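Local coordinates for L-rhamnose mutarotase (Formosa agariphila, PDB 6HHN), which catalyses the interconversion of alpha- and beta-L-rhamnose, a step in the use of ulvan, a cell-wall polysaccharide of green seaweed, at residues Met19-Gly24 / Ile54-Glu59. Residues are numbered along the deposited sequence; the frame is centred on the assembly and turned at random.
Sequences MKLNKG and IFIDEE
M19 and L21 reach I54 and I56 across an intervening strand in the antiparallel sheet of this dimeric alpha+beta barrel. Strands 13-20 and 52-57 do not pair with each other; each pairs antiparallel with strand 62-69, which lies between them, and so they run in the same direction. The separation fits this double spacing: the CA atoms of M19 and I54 are 9.6 Å apart.

No hydrogen bond joins the two segments. Instead, M19 and L21 make backbone hydrogen bonds to L63 and N61 and F55 bonds to F64, so the middle strand and its turn hold both sides, while the side chain of L63 touches those of M19, I54 and I56. Helix 26-34 packs on three of the four side chains: K26 touches I56, and Y29 rests on L21 and I54, so that I54 lies against Y29 and beside Y52, both probable substrate-binding residues. On its other edge, strand 52-57 continues the sheet into the second subunit, where I56 packs on V111 of that chain.

The direct contact is apolar and buried, limited to the ends of four side chains. In the first pair, the unbranched chain of M19 turns at its thioether (chi3 -72°), directing methyl CE rather than sulfur to I54. CE lies 4.4 Å from CD1 of I54, a loose approach, and the sulfur stays farther off. The second pair is closer. I56 is fully extended, its CG1 opposite the backbone N (chi1 -166°), and this carries the tip out over the middle strand to meet L21 at an oblique angle: CD1 of I56 lies 3.8 Å from CD2 of L21, while the other L21 methyl, CD1, is turned away from it.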
loop_
_atom_site.group_PDB
_atom_site.type_symbol
_atom_site.label_atom_id
_atom_site.label_comp_id
_atom_site.label_asym_id
_atom_site.label_seq_id
_atom_site.Cartn_x
_atom_site.Cartn_y
_atom_site.Cartn_z
ATOM N N MET A 19 -8.507 -1.590 -4.249
ATOM C CA MET A 19 -9.961 -1.618 -4.335
ATOM C C MET A 19 -10.453 -0.244 -4.752
ATOM O O MET A 19 -9.675 0.711 -4.833
ATOM C CB MET A 19 -10.586 -2.038 -3.004
ATOM C CG MET A 19 -10.247 -3.472 -2.622
ATOM S SD MET A 19 -10.842 -3.964 -1.008
ATOM C CE MET A 19 -9.736 -3.022 0.038
ATOM N N LYS A 20 -11.754 -0.138 -5.012
ATOM C CA LYS A 20 -12.348 1.079 -5.548
ATOM C C LYS A 20 -13.554 1.450 -4.698
ATOM O O LYS A 20 -14.455 0.631 -4.503
ATOM C CB LYS A 20 -12.768 0.922 -7.018
ATOM C CG LYS A 20 -11.649 0.665 -8.055
ATOM C CD LYS A 20 -10.665 1.825 -8.166
ATOM C CE LYS A 20 -11.329 3.111 -8.627
ATOM N NZ LYS A 20 -10.316 4.187 -8.892
ATOM N N LEU A 21 -13.561 2.664 -4.183
ATOM C CA LEU A 21 -14.699 3.240 -3.476
ATOM C C LEU A 21 -15.549 4.048 -4.446
ATOM O O LEU A 21 -15.048 4.623 -5.424
ATOM C CB LEU A 21 -14.144 4.145 -2.365
ATOM C CG LEU A 21 -15.036 4.712 -1.267
ATOM C CD1 LEU A 21 -15.623 3.603 -0.422
ATOM C CD2 LEU A 21 -14.242 5.674 -0.404
ATOM N N ASN A 22 -16.840 4.101 -4.187
ATOM C CA ASN A 22 -17.700 4.952 -4.990
ATOM C C ASN A 22 -17.441 6.417 -4.641
ATOM O O ASN A 22 -17.087 6.754 -3.512
ATOM C CB ASN A 22 -19.167 4.612 -4.752
ATOM C CG ASN A 22 -19.551 3.241 -5.285
ATOM O OD1 ASN A 22 -18.830 2.632 -6.072
ATOM N ND2 ASN A 22 -20.713 2.766 -4.877
ATOM N N LYS A 23 -17.629 7.293 -5.626
ATOM C CA LYS A 23 -17.318 8.702 -5.436
ATOM C C LYS A 23 -18.055 9.263 -4.229
ATOM O O LYS A 23 -19.251 9.026 -4.054
ATOM C CB LYS A 23 -17.730 9.490 -6.687
ATOM C CG LYS A 23 -17.111 8.982 -7.978
ATOM C CD LYS A 23 -17.184 10.029 -9.088
ATOM C CE LYS A 23 -15.938 9.983 -9.968
ATOM N NZ LYS A 23 -15.963 11.020 -11.043
ATOM N N GLY A 24 -17.331 10.014 -3.398
ATOM C CA GLY A 24 -17.920 10.751 -2.299
ATOM C C GLY A 24 -18.202 9.967 -1.040
ATOM O O GLY A 24 -18.834 10.510 -0.125
ATOM N N ILE A 54 -5.630 -0.088 5.485
ATOM C CA ILE A 54 -6.192 0.375 4.218
ATOM C C ILE A 54 -6.003 1.889 4.156
ATOM O O ILE A 54 -6.306 2.594 5.126
ATOM C CB ILE A 54 -7.675 -0.005 4.063
ATOM C CG1 ILE A 54 -7.854 -1.514 4.196
ATOM C CG2 ILE A 54 -8.188 0.506 2.693
ATOM C CD1 ILE A 54 -9.303 -1.966 4.291
ATOM N N PHE A 55 -5.442 2.370 3.033
ATOM C CA PHE A 55 -5.167 3.774 2.779
ATOM C C PHE A 55 -5.994 4.237 1.584
ATOM O O PHE A 55 -6.327 3.440 0.697
ATOM C CB PHE A 55 -3.670 3.968 2.438
ATOM C CG PHE A 55 -2.722 3.434 3.478
ATOM C CD1 PHE A 55 -2.294 2.116 3.432
ATOM C CD2 PHE A 55 -2.259 4.245 4.492
ATOM C CE1 PHE A 55 -1.414 1.620 4.370
ATOM C CE2 PHE A 55 -1.379 3.753 5.451
ATOM C CZ PHE A 55 -0.960 2.436 5.392
ATOM N N ILE A 56 -6.331 5.523 1.558
ATOM C CA ILE A 56 -7.140 6.079 0.481
ATOM C C ILE A 56 -6.369 7.138 -0.298
ATOM O O ILE A 56 -5.596 7.922 0.277
ATOM C CB ILE A 56 -8.480 6.630 1.029
ATOM C CG1 ILE A 56 -9.458 6.891 -0.121
ATOM C CG2 ILE A 56 -8.247 7.878 1.877
ATOM C CD1 ILE A 56 -10.844 7.289 0.363
ATOM N N ASP A 57 -6.564 7.118 -1.624
ATOM C CA ASP A 57 -6.301 8.235 -2.552
ATOM C C ASP A 57 -7.713 8.743 -2.879
ATOM O O ASP A 57 -8.412 8.211 -3.764
ATOM C CB ASP A 57 -5.631 7.731 -3.798
ATOM C CG ASP A 57 -5.225 8.828 -4.744
ATOM O OD1 ASP A 57 -5.807 9.939 -4.698
ATOM O OD2 ASP A 57 -4.339 8.529 -5.577
ATOM N N GLU A 58 -8.154 9.744 -2.134
ATOM C CA GLU A 58 -9.551 10.145 -2.240
ATOM C C GLU A 58 -9.853 10.708 -3.622
ATOM O O GLU A 58 -10.937 10.470 -4.174
ATOM C CB GLU A 58 -9.916 11.155 -1.153
ATOM C CG GLU A 58 -11.394 11.547 -1.198
ATOM C CD GLU A 58 -11.795 12.441 -0.053
ATOM O OE1 GLU A 58 -13.014 12.663 0.131
ATOM O OE2 GLU A 58 -10.887 12.912 0.660
ATOM N N GLU A 59 -8.900 11.444 -4.205
ATOM C CA GLU A 59 -9.179 12.092 -5.465
ATOM C C GLU A 59 -9.322 11.103 -6.612
ATOM O O GLU A 59 -9.808 11.495 -7.679
ATOM C CB GLU A 59 -8.077 13.104 -5.785
ATOM C CG GLU A 59 -8.104 14.376 -4.956
ATOM C CD GLU A 59 -7.806 14.172 -3.494
ATOM O OE1 GLU A 59 -8.171 15.070 -2.703
ATOM O OE2 GLU A 59 -7.211 13.136 -3.134
#